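Local coordinates for putative ribosomal N-acetyltransferase YdaF (Bacillus subtilis, PDB 1NSL), which probably transfers acetyl groups to protein N-termini, perhaps those of ribosomal proteins, as a member of the GNAT acetyltransferase family, at residues I111-R116 and V145-I149; N129-A135 and L170-L176; L66-A71 and I83-L88. All blocks are in the same frame, centred on the assembly; numbering follows the deposited sequence.

Contact 1. Residues I111-R116 and V145-I149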
ATOM      1  N   ILE C 111     -31.504  10.892  16.768  1.00 31.97           N
ATOM      2  CA  ILE C 111     -30.122  11.154  17.180  1.00 31.14           C
ATOM      3  C   ILE C 111     -29.849  10.864  18.646  1.00 31.56           C
ATOM      4  O   ILE C 111     -28.899  10.097  18.987  1.00 31.08           O
ATOM      5  CB  ILE C 111     -29.722  12.543  16.769  1.00 30.45           C
ATOM      6  CG1 ILE C 111     -29.887  12.589  15.244  1.00 32.09           C
ATOM      7  CG2 ILE C 111     -28.350  12.819  17.237  1.00 29.26           C
ATOM      8  CD1 ILE C 111     -29.708  13.915  14.500  1.00 31.82           C
ATOM      9  N   THR C 112     -30.690  11.431  19.520  1.00 31.13           N
ATOM     10  CA  THR C 112     -30.496  11.224  20.950  1.00 30.80           C
ATOM     11  C   THR C 112     -30.385   9.741  21.238  1.00 30.50           C
ATOM     12  O   THR C 112     -29.316   9.237  21.627  1.00 31.28           O
ATOM     13  CB  THR C 112     -31.632  11.812  21.704  1.00 31.24           C
ATOM     14  OG1 THR C 112     -31.575  13.225  21.557  1.00 32.43           O
ATOM     15  CG2 THR C 112     -31.452  11.610  23.237  1.00 33.33           C
ATOM     16  N   ALA C 113     -31.464   9.024  20.952  1.00 29.49           N
ATOM     17  CA  ALA C 113     -31.494   7.590  21.151  1.00 29.18           C
ATOM     18  C   ALA C 113     -30.235   6.881  20.632  1.00 29.98           C
ATOM     19  O   ALA C 113     -29.704   6.037  21.328  1.00 31.01           O
ATOM     20  CB  ALA C 113     -32.705   7.033  20.510  1.00 28.50           C
ATOM     21  N   ALA C 114     -29.797   7.193  19.414  1.00 29.19           N
ATOM     22  CA  ALA C 114     -28.606   6.609  18.878  1.00 30.29           C
ATOM     23  C   ALA C 114     -27.310   7.034  19.615  1.00 30.43           C
ATOM     24  O   ALA C 114     -26.432   6.201  19.806  1.00 29.20           O
ATOM     25  CB  ALA C 114     -28.494   6.911  17.359  1.00 30.43           C
ATOM     26  N   CYS C 115     -27.183   8.315  20.000  1.00 31.16           N
ATOM     27  CA  CYS C 115     -25.996   8.756  20.783  1.00 31.72           C
ATOM     28  C   CYS C 115     -25.900   7.943  22.097  1.00 31.25           C
ATOM     29  O   CYS C 115     -24.822   7.522  22.472  1.00 31.31           O
ATOM     30  CB  CYS C 115     -25.976  10.282  21.058  1.00 30.61           C
ATOM     31  SG  CYS C 115     -25.819  11.245  19.517  1.00 34.28           S
ATOM     32  N   ARG C 116     -27.019   7.706  22.783  1.00 30.75           N
ATOM     33  CA  ARG C 116     -26.938   6.904  23.994  1.00 31.08           C
ATOM     34  C   ARG C 116     -26.343   5.497  23.712  1.00 30.80           C
ATOM     35  O   ARG C 116     -25.428   5.038  24.436  1.00 32.00           O
ATOM     36  CB  ARG C 116     -28.272   6.830  24.739  1.00 30.72           C
ATOM     37  CG  ARG C 116     -28.858   8.198  25.124  1.00 32.62           C
ATOM     38  CD  ARG C 116     -30.311   8.188  25.777  1.00 29.98           C
ATOM     39  NE  ARG C 116     -30.405   9.256  26.769  1.00 33.94           N
ATOM     40  CZ  ARG C 116     -31.404  10.141  26.835  1.00 36.91           C
ATOM     41  NH1 ARG C 116     -32.383  10.078  25.948  1.00 38.87           N
ATOM     42  NH2 ARG C 116     -31.430  11.089  27.772  1.00 33.07           N
ATOM     43  N   VAL C 145     -28.947  18.037  21.347  1.00 32.64           N
ATOM     44  CA  VAL C 145     -28.718  16.660  21.669  1.00 33.16           C
ATOM     45  C   VAL C 145     -27.886  16.414  22.931  1.00 33.28           C
ATOM     46  O   VAL C 145     -28.297  15.692  23.820  1.00 34.22           O
ATOM     47  CB  VAL C 145     -28.265  15.845  20.479  1.00 33.38           C
ATOM     48  CG1 VAL C 145     -27.634  14.512  20.953  1.00 28.80           C
ATOM     49  CG2 VAL C 145     -29.496  15.599  19.627  1.00 33.20           C
ATOM     50  N   PRO C 146     -26.749  17.060  23.014  1.00 32.22           N
ATOM     51  CA  PRO C 146     -25.892  16.941  24.189  1.00 31.36           C
ATOM     52  C   PRO C 146     -26.634  17.353  25.482  1.00 30.01           C
ATOM     53  O   PRO C 146     -26.592  16.666  26.485  1.00 29.67           O
ATOM     54  CB  PRO C 146     -24.796  17.972  23.909  1.00 31.38           C
ATOM     55  CG  PRO C 146     -24.836  18.151  22.469  1.00 32.32           C
ATOM     56  CD  PRO C 146     -26.241  17.991  21.999  1.00 31.85           C
ATOM     57  N   GLU C 147     -27.296  18.487  25.436  1.00 28.69           N
ATOM     58  CA  GLU C 147     -27.922  19.044  26.613  1.00 29.04           C
ATOM     59  C   GLU C 147     -29.020  18.154  27.186  1.00 28.63           C
ATOM     60  O   GLU C 147     -29.243  18.183  28.373  1.00 28.32           O
ATOM     61  CB  GLU C 147     -28.486  20.437  26.341  1.00 28.91           C
ATOM     62  CG  GLU C 147     -27.466  21.533  26.021  1.00 32.16           C
ATOM     63  CD  GLU C 147     -28.102  22.834  25.462  1.00 35.73           C
ATOM     64  OE1 GLU C 147     -28.004  23.904  26.092  1.00 35.78           O
ATOM     65  OE2 GLU C 147     -28.709  22.812  24.372  1.00 38.26           O
ATOM     66  N   ARG C 148     -29.662  17.367  26.325  1.00 28.67           N
ATOM     67  CA  ARG C 148     -30.746  16.453  26.663  1.00 27.90           C
ATOM     68  C   ARG C 148     -30.052  15.258  27.319  1.00 28.16           C
ATOM     69  O   ARG C 148     -30.478  14.804  28.353  1.00 29.52           O
ATOM     70  CB  ARG C 148     -31.560  16.060  25.389  1.00 27.31           C
ATOM     71  CG  ARG C 148     -32.887  15.351  25.549  1.00 25.16           C
ATOM     72  CD  ARG C 148     -32.949  13.991  24.889  1.00 27.94           C
ATOM     73  NE  ARG C 148     -34.042  13.730  23.925  1.00 27.16           N
ATOM     74  CZ  ARG C 148     -35.061  12.906  24.135  1.00 25.12           C
ATOM     75  NH1 ARG C 148     -35.210  12.290  25.283  1.00 26.62           N
ATOM     76  NH2 ARG C 148     -35.966  12.710  23.212  1.00 25.57           N
ATOM     77  N   ILE C 149     -28.963  14.754  26.792  1.00 27.24           N
ATOM     78  CA  ILE C 149     -28.343  13.648  27.511  1.00 27.84           C
ATOM     79  C   ILE C 149     -27.530  14.095  28.793  1.00 27.58           C
ATOM     80  O   ILE C 149     -27.011  13.261  29.556  1.00 26.79           O
ATOM     81  CB  ILE C 149     -27.461  12.865  26.547  1.00 28.27           C
ATOM     82  CG1 ILE C 149     -28.289  12.145  25.503  1.00 28.79           C
ATOM     83  CG2 ILE C 149     -26.545  11.847  27.266  1.00 30.26           C
ATOM     84  CD1 ILE C 149     -27.454  11.904  24.281  1.00 27.81           C
TER
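Both methyl groups of Val145 reach Ile111 of helix 110-124. CG2 of Val145 lies 3.8 Å from CG2 of Ile111 and also touches OG1 of Thr112. CG1 of Val145 stands anti to the backbone N (chi1 163°) and also meets SG of Cys115 at 4.0 Å. Ile149 continues the apolar contact. Its CD1 touches CB of Cys115 at 3.9 Å, and its CG1 packs against CG2 of Thr112. Apolar packing carries most of the contact.

Two exposed arginines make up the polar side. The Arg148 side chain crosses Thr112 at about a right angle, and CG2 of Thr112 lies over one face of its guanidinium group. Arg116 slides past Ile149 in the opposite direction, with CG1 of Ile149 3.6 Å above the plane of the Arg116 guanidinium, toward its rim. The two guanidinium planes are 89° apart. NH1 of Arg148 sits at the edge of the Arg116 group, 3.7 Å from NH1 of Arg116. These like charges lie close together at the exposed margin of the contact.

The short helical segments cross at -62°, with axes 9.9 Å apart. Both lie on the same side of the central sheet. Ile111, Cys115 and Val145 all rest on Tyr99 of strand 94-101, while Pro146 leans on Tyr173 of strand 166-176.

Contact 2. Residues N129-A135 and L170-L176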
ATOM      1  N   ASN C 129     -12.827   7.816  28.843  1.00 27.45           N
ATOM      2  CA  ASN C 129     -13.171   8.613  30.000  1.00 27.04           C
ATOM      3  C   ASN C 129     -13.994   9.829  29.605  1.00 26.69           C
ATOM      4  O   ASN C 129     -14.896  10.269  30.315  1.00 27.33           O
ATOM      5  CB  ASN C 129     -11.913   9.030  30.748  1.00 26.56           C
ATOM      6  CG  ASN C 129     -12.217   9.790  31.995  1.00 26.78           C
ATOM      7  OD1 ASN C 129     -11.929  10.991  32.095  1.00 27.25           O
ATOM      8  ND2 ASN C 129     -12.812   9.105  32.968  1.00 25.64           N
ATOM      9  N   ARG C 130     -13.737  10.342  28.433  1.00 25.74           N
ATOM     10  CA  ARG C 130     -14.369  11.580  28.075  1.00 25.70           C
ATOM     11  C   ARG C 130     -15.091  11.393  26.751  1.00 25.49           C
ATOM     12  O   ARG C 130     -14.667  10.649  25.923  1.00 26.49           O
ATOM     13  CB  ARG C 130     -13.251  12.625  27.990  1.00 25.34           C
ATOM     14  CG  ARG C 130     -13.577  13.874  27.232  1.00 26.00           C
ATOM     15  CD  ARG C 130     -12.459  14.919  27.180  1.00 25.80           C
ATOM     16  NE  ARG C 130     -12.790  15.885  26.125  1.00 28.28           N
ATOM     17  CZ  ARG C 130     -13.474  16.991  26.339  1.00 27.95           C
ATOM     18  NH1 ARG C 130     -13.859  17.278  27.572  1.00 28.95           N
ATOM     19  NH2 ARG C 130     -13.758  17.812  25.345  1.00 26.30           N
ATOM     20  N   VAL C 131     -16.218  12.006  26.534  1.00 25.62           N
ATOM     21  CA  VAL C 131     -16.757  11.953  25.187  1.00 26.40           C
ATOM     22  C   VAL C 131     -17.233  13.354  24.876  1.00 27.66           C
ATOM     23  O   VAL C 131     -17.835  14.011  25.763  1.00 28.65           O
ATOM     24  CB  VAL C 131     -17.864  10.963  25.087  1.00 26.09           C
ATOM     25  CG1 VAL C 131     -18.776  11.340  24.039  1.00 24.94           C
ATOM     26  CG2 VAL C 131     -17.263   9.623  24.765  1.00 26.58           C
ATOM     27  N   ALA C 132     -16.938  13.896  23.696  1.00 27.14           N
ATOM     28  CA  ALA C 132     -17.460  15.252  23.475  1.00 27.34           C
ATOM     29  C   ALA C 132     -18.355  15.336  22.284  1.00 27.93           C
ATOM     30  O   ALA C 132     -18.354  14.441  21.429  1.00 28.85           O
ATOM     31  CB  ALA C 132     -16.348  16.249  23.351  1.00 26.33           C
ATOM     32  N   ILE C 133     -19.125  16.404  22.220  1.00 27.64           N
ATOM     33  CA  ILE C 133     -19.909  16.676  21.042  1.00 27.93           C
ATOM     34  C   ILE C 133     -19.795  18.156  20.750  1.00 28.84           C
ATOM     35  O   ILE C 133     -19.872  18.996  21.645  1.00 29.11           O
ATOM     36  CB  ILE C 133     -21.373  16.380  21.289  1.00 27.71           C
ATOM     37  CG1 ILE C 133     -21.692  14.892  21.178  1.00 27.98           C
ATOM     38  CG2 ILE C 133     -22.256  17.162  20.324  1.00 27.37           C
ATOM     39  CD1 ILE C 133     -23.133  14.573  21.742  1.00 23.68           C
ATOM     40  N   CYS C 134     -19.622  18.521  19.494  1.00 29.65           N
ATOM     41  CA  CYS C 134     -19.592  19.927  19.257  1.00 29.87           C
ATOM     42  C   CYS C 134     -20.588  20.337  18.189  1.00 29.98           C
ATOM     43  O   CYS C 134     -21.156  19.493  17.514  1.00 30.87           O
ATOM     44  CB  CYS C 134     -18.173  20.389  19.058  1.00 29.07           C
ATOM     45  SG  CYS C 134     -17.614  20.208  17.446  1.00 32.70           S
ATOM     46  N   ALA C 135     -20.867  21.615  18.054  1.00 29.79           N
ATOM     47  CA  ALA C 135     -21.882  21.973  17.088  1.00 30.03           C
ATOM     48  C   ALA C 135     -21.875  23.441  16.836  1.00 29.71           C
ATOM     49  O   ALA C 135     -21.336  24.227  17.638  1.00 30.67           O
ATOM     50  CB  ALA C 135     -23.233  21.576  17.588  1.00 30.25           C
ATOM     51  N   LEU C 170     -18.028  27.394  17.098  1.00 26.85           N
ATOM     52  CA  LEU C 170     -18.330  26.068  17.499  1.00 27.90           C
ATOM     53  C   LEU C 170     -18.436  26.121  19.022  1.00 28.94           C
ATOM     54  O   LEU C 170     -17.604  26.735  19.698  1.00 29.48           O
ATOM     55  CB  LEU C 170     -17.150  25.245  17.106  1.00 27.57           C
ATOM     56  CG  LEU C 170     -17.180  24.551  15.766  1.00 29.69           C
ATOM     57  CD1 LEU C 170     -16.089  23.436  15.619  1.00 25.89           C
ATOM     58  CD2 LEU C 170     -18.581  23.968  15.751  1.00 32.54           C
ATOM     59  N   VAL C 171     -19.478  25.537  19.577  1.00 29.48           N
ATOM     60  CA  VAL C 171     -19.465  25.364  21.006  1.00 30.39           C
ATOM     61  C   VAL C 171     -19.215  23.876  21.369  1.00 30.87           C
ATOM     62  O   VAL C 171     -19.781  22.987  20.740  1.00 31.07           O
ATOM     63  CB  VAL C 171     -20.746  25.775  21.587  1.00 30.63           C
ATOM     64  CG1 VAL C 171     -21.840  25.027  20.937  1.00 32.25           C
ATOM     65  CG2 VAL C 171     -20.725  25.474  23.045  1.00 31.08           C
ATOM     66  N   TYR C 172     -18.371  23.601  22.365  1.00 30.50           N
ATOM     67  CA  TYR C 172     -18.064  22.238  22.726  1.00 30.09           C
ATOM     68  C   TYR C 172     -18.897  21.803  23.910  1.00 30.27           C
ATOM     69  O   TYR C 172     -19.217  22.635  24.726  1.00 30.16           O
ATOM     70  CB  TYR C 172     -16.591  22.173  23.115  1.00 30.68           C
ATOM     71  CG  TYR C 172     -15.793  22.045  21.916  1.00 30.68           C
ATOM     72  CD1 TYR C 172     -15.614  23.116  21.088  1.00 33.68           C
ATOM     73  CD2 TYR C 172     -15.347  20.826  21.502  1.00 32.75           C
ATOM     74  CE1 TYR C 172     -14.945  22.976  19.881  1.00 34.21           C
ATOM     75  CE2 TYR C 172     -14.681  20.692  20.322  1.00 33.63           C
ATOM     76  CZ  TYR C 172     -14.487  21.773  19.526  1.00 33.65           C
ATOM     77  OH  TYR C 172     -13.835  21.642  18.345  1.00 38.79           O
ATOM     78  N   TYR C 173     -19.200  20.498  23.997  1.00 29.58           N
ATOM     79  CA  TYR C 173     -19.876  19.860  25.122  1.00 28.86           C
ATOM     80  C   TYR C 173     -19.182  18.522  25.492  1.00 28.59           C
ATOM     81  O   TYR C 173     -18.742  17.829  24.607  1.00 29.32           O
ATOM     82  CB  TYR C 173     -21.305  19.512  24.747  1.00 28.73           C
ATOM     83  CG  TYR C 173     -22.341  20.613  24.567  1.00 29.17           C
ATOM     84  CD1 TYR C 173     -22.603  21.123  23.322  1.00 27.21           C
ATOM     85  CD2 TYR C 173     -23.132  21.062  25.631  1.00 31.11           C
ATOM     86  CE1 TYR C 173     -23.586  22.061  23.109  1.00 28.98           C
ATOM     87  CE2 TYR C 173     -24.153  22.029  25.442  1.00 30.15           C
ATOM     88  CZ  TYR C 173     -24.369  22.520  24.152  1.00 31.86           C
ATOM     89  OH  TYR C 173     -25.330  23.485  23.885  1.00 31.37           O
ATOM     90  N   SER C 174     -19.146  18.116  26.774  1.00 28.10           N
ATOM     91  CA  SER C 174     -18.457  16.879  27.169  1.00 27.26           C
ATOM     92  C   SER C 174     -19.087  16.120  28.343  1.00 27.83           C
ATOM     93  O   SER C 174     -19.624  16.695  29.268  1.00 27.55           O
ATOM     94  CB  SER C 174     -17.013  17.161  27.528  1.00 26.40           C
ATOM     95  OG  SER C 174     -16.998  18.091  28.560  1.00 24.97           O
ATOM     96  N   LEU C 175     -18.970  14.804  28.297  1.00 27.16           N
ATOM     97  CA  LEU C 175     -19.541  13.981  29.292  1.00 25.91           C
ATOM     98  C   LEU C 175     -18.408  13.149  29.912  1.00 26.10           C
ATOM     99  O   LEU C 175     -17.650  12.484  29.215  1.00 24.85           O
ATOM    100  CB  LEU C 175     -20.642  13.140  28.652  1.00 25.38           C
ATOM    101  CG  LEU C 175     -21.277  12.069  29.551  1.00 25.68           C
ATOM    102  CD1 LEU C 175     -21.601  12.577  30.945  1.00 23.46           C
ATOM    103  CD2 LEU C 175     -22.506  11.506  28.907  1.00 24.47           C
ATOM    104  N   LEU C 176     -18.259  13.215  31.237  1.00 26.55           N
ATOM    105  CA  LEU C 176     -17.186  12.457  31.831  1.00 26.15           C
ATOM    106  C   LEU C 176     -17.726  11.173  32.330  1.00 26.62           C
ATOM    107  O   LEU C 176     -18.686  11.174  33.039  1.00 27.29           O
ATOM    108  CB  LEU C 176     -16.538  13.226  32.937  1.00 25.19           C
ATOM    109  CG  LEU C 176     -16.092  14.610  32.513  1.00 24.56           C
ATOM    110  CD1 LEU C 176     -14.884  15.020  33.270  1.00 24.90           C
ATOM    111  CD2 LEU C 176     -15.760  14.653  31.057  1.00 27.22           C
TER
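Ile133 and Tyr173 form the middle hydrogen-bonded pair of this antiparallel ladder. N of Ile133 reaches O of Tyr173 at 2.8 Å, and the return bond from Tyr173 N to Ile133 O is 2.9 Å. Val131 with Leu175 and Ala135 with Val171 repeat the pattern, giving six backbone bonds in all.

The face carrying Val131, Ile133, Ala135, Val171, Tyr173 and Leu175 is the tightly packed one. Helix 140-149 and Phe151 cover much of it. The Tyr173 ring turns an edge to O of Ile133, and its OH is hydrogen-bonded to Arg143.

Strand 166-176 is inserted between strands 130-136 and 152-163, the strand order of the GNAT fold in its C-terminal half. Strand 130-136 therefore has an antiparallel neighbour here and the parallel strand 94-101 on its other side.

The opposite face is more mixed. Cys134 and Tyr172 are partly exposed there. CB of Cys134 sits over the ring, 3.8 Å from the centroid of Tyr172 and 13° off the normal, a CH-pi contact. SG of Cys134 is also over that face, 4.4 Å from the Tyr172 centroid, and touches CD1 of Leu170 at 4.0 Å. Farther along, Arg130 is buried. With CG anti to the backbone N (chi1 162°), its extended chain lays the guanidinium beside Ser174. NH1 of Arg130 makes a salt bridge with Glu154 and a hydrogen bond to the backbone O of Arg158 of the second subunit.

Contact 3. Residues L66-A71 and I83-L88; sequences LNGIEA and ISLHNL
Ile83 pairs with Ala71 through two backbone hydrogen bonds. N of Ala71 meets O of Ile83 at 2.9 Å, and N of Ile83 meets O of Ala71 at 3.0 Å. CG2 of Ile83 also packs on CB of Ala71 at 4.1 Å.

Ser84 comes next, in a non-hydrogen-bonded pair with Glu70. Here the side chains make the link. OG of Ser84 is anti to its backbone N (chi1 158°) and donates to OE2 of Glu70 at 3.0 Å. It approaches that oxygen from the syn side, 30° out of the carboxylate plane. The Glu70 chain bends at chi2 (-46°), which folds the carboxylate back over the serine. Trp59 of helix 48-65 packs against Glu70.

Leu85 returns to backbone pairing. It exchanges two bonds with Ile69, both 2.9 Å between N of one residue and O of the other. CD2 of Leu85 and CD1 of Ile69 touch loosely. O of Leu85 also lies close to CA of Gly68.

Pairing with segment 66-71 stops at His86, which still bonds through its backbone to Glu96 of strand 94-101. The His86 ring makes a weak hydrogen bond to OD1 of Asn87. The Leu88 side chain points toward segment 66-71. Its CD1 covers the backbone there, 3.5 Å from C of Asn67 and 3.7 Å from N of Gly68. Leu66, just before, has positive phi and completes a Schellman motif at the end of helix 48-65.

The chemistry divides the hairpin into two faces. Ile69, Ala71, Ile83 and Leu85 form an apolar surface, with Ile69 and Ile83 packing on helix 110-124. The Glu70-Ser84 bond ties the strands together on the other.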
ATOM      1  N   LEU C  66      -9.965  -0.163  14.134  1.00 30.13           N
ATOM      2  CA  LEU C  66     -10.365   0.183  15.448  1.00 31.67           C
ATOM      3  C   LEU C  66     -10.156   1.644  15.752  1.00 32.47           C
ATOM      4  O   LEU C  66      -9.848   2.001  16.921  1.00 32.56           O
ATOM      5  CB  LEU C  66      -9.556  -0.611  16.453  1.00 32.03           C
ATOM      6  CG  LEU C  66     -10.115  -1.972  16.862  1.00 34.28           C
ATOM      7  CD1 LEU C  66      -9.007  -2.769  17.527  1.00 36.81           C
ATOM      8  CD2 LEU C  66     -11.299  -1.794  17.827  1.00 35.44           C
ATOM      9  N   ASN C  67     -10.278   2.518  14.772  1.00 31.68           N
ATOM     10  CA  ASN C  67     -10.255   3.849  15.266  1.00 31.45           C
ATOM     11  C   ASN C  67     -11.309   4.753  14.866  1.00 31.03           C
ATOM     12  O   ASN C  67     -11.043   5.885  14.534  1.00 31.58           O
ATOM     13  CB  ASN C  67      -8.920   4.523  15.158  1.00 32.29           C
ATOM     14  CG  ASN C  67      -8.518   4.729  13.788  1.00 31.40           C
ATOM     15  OD1 ASN C  67      -7.508   4.152  13.373  1.00 32.21           O
ATOM     16  ND2 ASN C  67      -9.255   5.591  13.052  1.00 26.71           N
ATOM     17  N   GLY C  68     -12.523   4.258  14.914  1.00 30.82           N
ATOM     18  CA  GLY C  68     -13.658   5.166  14.895  1.00 30.35           C
ATOM     19  C   GLY C  68     -14.869   4.479  14.398  1.00 29.54           C
ATOM     20  O   GLY C  68     -14.799   3.351  13.987  1.00 31.03           O
ATOM     21  N   ILE C  69     -15.987   5.156  14.394  1.00 29.02           N
ATOM     22  CA  ILE C  69     -17.114   4.565  13.731  1.00 28.78           C
ATOM     23  C   ILE C  69     -17.782   5.579  12.841  1.00 28.85           C
ATOM     24  O   ILE C  69     -18.066   6.692  13.246  1.00 29.87           O
ATOM     25  CB  ILE C  69     -18.087   4.000  14.718  1.00 28.13           C
ATOM     26  CG1 ILE C  69     -17.452   2.767  15.347  1.00 28.25           C
ATOM     27  CG2 ILE C  69     -19.263   3.579  13.970  1.00 27.75           C
ATOM     28  CD1 ILE C  69     -17.637   2.591  16.854  1.00 27.56           C
ATOM     29  N   GLU C  70     -18.021   5.195  11.606  1.00 28.23           N
ATOM     30  CA  GLU C  70     -18.766   6.048  10.707  1.00 26.82           C
ATOM     31  C   GLU C  70     -19.904   5.103  10.385  1.00 25.92           C
ATOM     32  O   GLU C  70     -19.728   4.192   9.616  1.00 25.48           O
ATOM     33  CB  GLU C  70     -17.949   6.401   9.431  1.00 27.07           C
ATOM     34  CG  GLU C  70     -16.809   7.421   9.586  1.00 26.14           C
ATOM     35  CD  GLU C  70     -17.207   8.662  10.408  1.00 30.16           C
ATOM     36  OE1 GLU C  70     -18.371   9.053  10.413  1.00 30.07           O
ATOM     37  OE2 GLU C  70     -16.373   9.270  11.086  1.00 31.60           O
ATOM     38  N   ALA C  71     -21.067   5.297  10.991  1.00 25.41           N
ATOM     39  CA  ALA C  71     -22.197   4.381  10.783  1.00 25.14           C
ATOM     40  C   ALA C  71     -23.440   4.984  10.173  1.00 24.86           C
ATOM     41  O   ALA C  71     -23.655   6.179  10.222  1.00 25.14           O
ATOM     42  CB  ALA C  71     -22.576   3.707  12.120  1.00 25.20           C
ATOM     43  N   ILE C  83     -24.154   8.434  12.140  1.00 31.93           N
ATOM     44  CA  ILE C  83     -23.643   8.842  13.452  1.00 32.41           C
ATOM     45  C   ILE C  83     -22.241   8.472  13.417  1.00 32.04           C
ATOM     46  O   ILE C  83     -21.852   7.632  12.610  1.00 32.58           O
ATOM     47  CB  ILE C  83     -24.271   8.135  14.592  1.00 33.15           C
ATOM     48  CG1 ILE C  83     -23.671   8.632  15.878  1.00 34.03           C
ATOM     49  CG2 ILE C  83     -23.967   6.692  14.555  1.00 33.92           C
ATOM     50  CD1 ILE C  83     -24.631   8.264  17.053  1.00 38.29           C
ATOM     51  N   SER C  84     -21.469   9.055  14.306  1.00 31.33           N
ATOM     52  CA  SER C  84     -20.054   8.912  14.148  1.00 29.96           C
ATOM     53  C   SER C  84     -19.280   9.197  15.403  1.00 30.00           C
ATOM     54  O   SER C  84     -19.633  10.087  16.205  1.00 28.93           O
ATOM     55  CB  SER C  84     -19.641   9.891  13.118  1.00 29.99           C
ATOM     56  OG  SER C  84     -18.259  10.187  13.261  1.00 33.18           O
ATOM     57  N   LEU C  85     -18.213   8.423  15.577  1.00 29.84           N
ATOM     58  CA  LEU C  85     -17.352   8.594  16.732  1.00 29.77           C
ATOM     59  C   LEU C  85     -16.011   8.709  16.103  1.00 29.31           C
ATOM     60  O   LEU C  85     -15.586   7.772  15.465  1.00 29.70           O
ATOM     61  CB  LEU C  85     -17.389   7.367  17.615  1.00 29.41           C
ATOM     62  CG  LEU C  85     -16.311   7.381  18.681  1.00 28.91           C
ATOM     63  CD1 LEU C  85     -16.798   8.131  19.789  1.00 27.71           C
ATOM     64  CD2 LEU C  85     -16.045   5.973  19.145  1.00 32.61           C
ATOM     65  N   HIS C  86     -15.349   9.847  16.286  1.00 29.16           N
ATOM     66  CA  HIS C  86     -14.096  10.150  15.626  1.00 28.90           C
ATOM     67  C   HIS C  86     -13.169  10.880  16.573  1.00 29.13           C
ATOM     68  O   HIS C  86     -13.536  11.090  17.676  1.00 29.55           O
ATOM     69  CB  HIS C  86     -14.361  10.970  14.374  1.00 28.74           C
ATOM     70  CG  HIS C  86     -15.199  12.177  14.612  1.00 29.76           C
ATOM     71  ND1 HIS C  86     -14.662  13.421  14.870  1.00 34.04           N
ATOM     72  CD2 HIS C  86     -16.537  12.333  14.653  1.00 33.91           C
ATOM     73  CE1 HIS C  86     -15.633  14.292  15.052  1.00 35.76           C
ATOM     74  NE2 HIS C  86     -16.785  13.652  14.961  1.00 37.48           N
ATOM     75  N   ASN C  87     -11.991  11.293  16.125  1.00 30.04           N
ATOM     76  CA  ASN C  87     -10.949  11.832  16.987  1.00 31.27           C
ATOM     77  C   ASN C  87     -10.736  10.926  18.148  1.00 30.71           C
ATOM     78  O   ASN C  87     -10.746  11.357  19.288  1.00 31.28           O
ATOM     79  CB  ASN C  87     -11.256  13.219  17.501  1.00 32.70           C
ATOM     80  CG  ASN C  87     -11.456  14.211  16.378  1.00 38.78           C
ATOM     81  OD1 ASN C  87     -11.453  13.823  15.196  1.00 42.11           O
ATOM     82  ND2 ASN C  87     -11.658  15.499  16.727  1.00 42.79           N
ATOM     83  N   LEU C  88     -10.545   9.660  17.868  1.00 29.96           N
ATOM     84  CA  LEU C  88     -10.381   8.724  18.936  1.00 30.31           C
ATOM     85  C   LEU C  88      -8.978   8.851  19.450  1.00 29.83           C
ATOM     86  O   LEU C  88      -8.053   8.573  18.734  1.00 30.53           O
ATOM     87  CB  LEU C  88     -10.581   7.345  18.389  1.00 30.62           C
ATOM     88  CG  LEU C  88     -11.028   6.236  19.300  1.00 33.75           C
ATOM     89  CD1 LEU C  88     -11.499   5.110  18.348  1.00 36.56           C
ATOM     90  CD2 LEU C  88      -9.874   5.770  20.174  1.00 35.59           C
TER

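Contact 3 comes first along the chain and closes before contact 1 opens. Contacts 1 and 2 interlock, because their segments alternate in sequence. The centres of contacts 1 and 2 lie about 12 Å apart. Those of contacts 2 and 3 are about 14 Å apart. Those of contacts 1 and 3 are about 16 Å apart. Contacts 2 and 3 belong to one mixed sheet, with strand 94-101 between their nearer strands. Contact 1 joins two helices lying on that sheet. The helix pair touches strands of both other contacts, at Tyr173 in contact 2 and Ile83 in contact 3. In GNAT relatives acetyl-CoA binds where the strands equivalent to 94-101 and 130-136 splay apart.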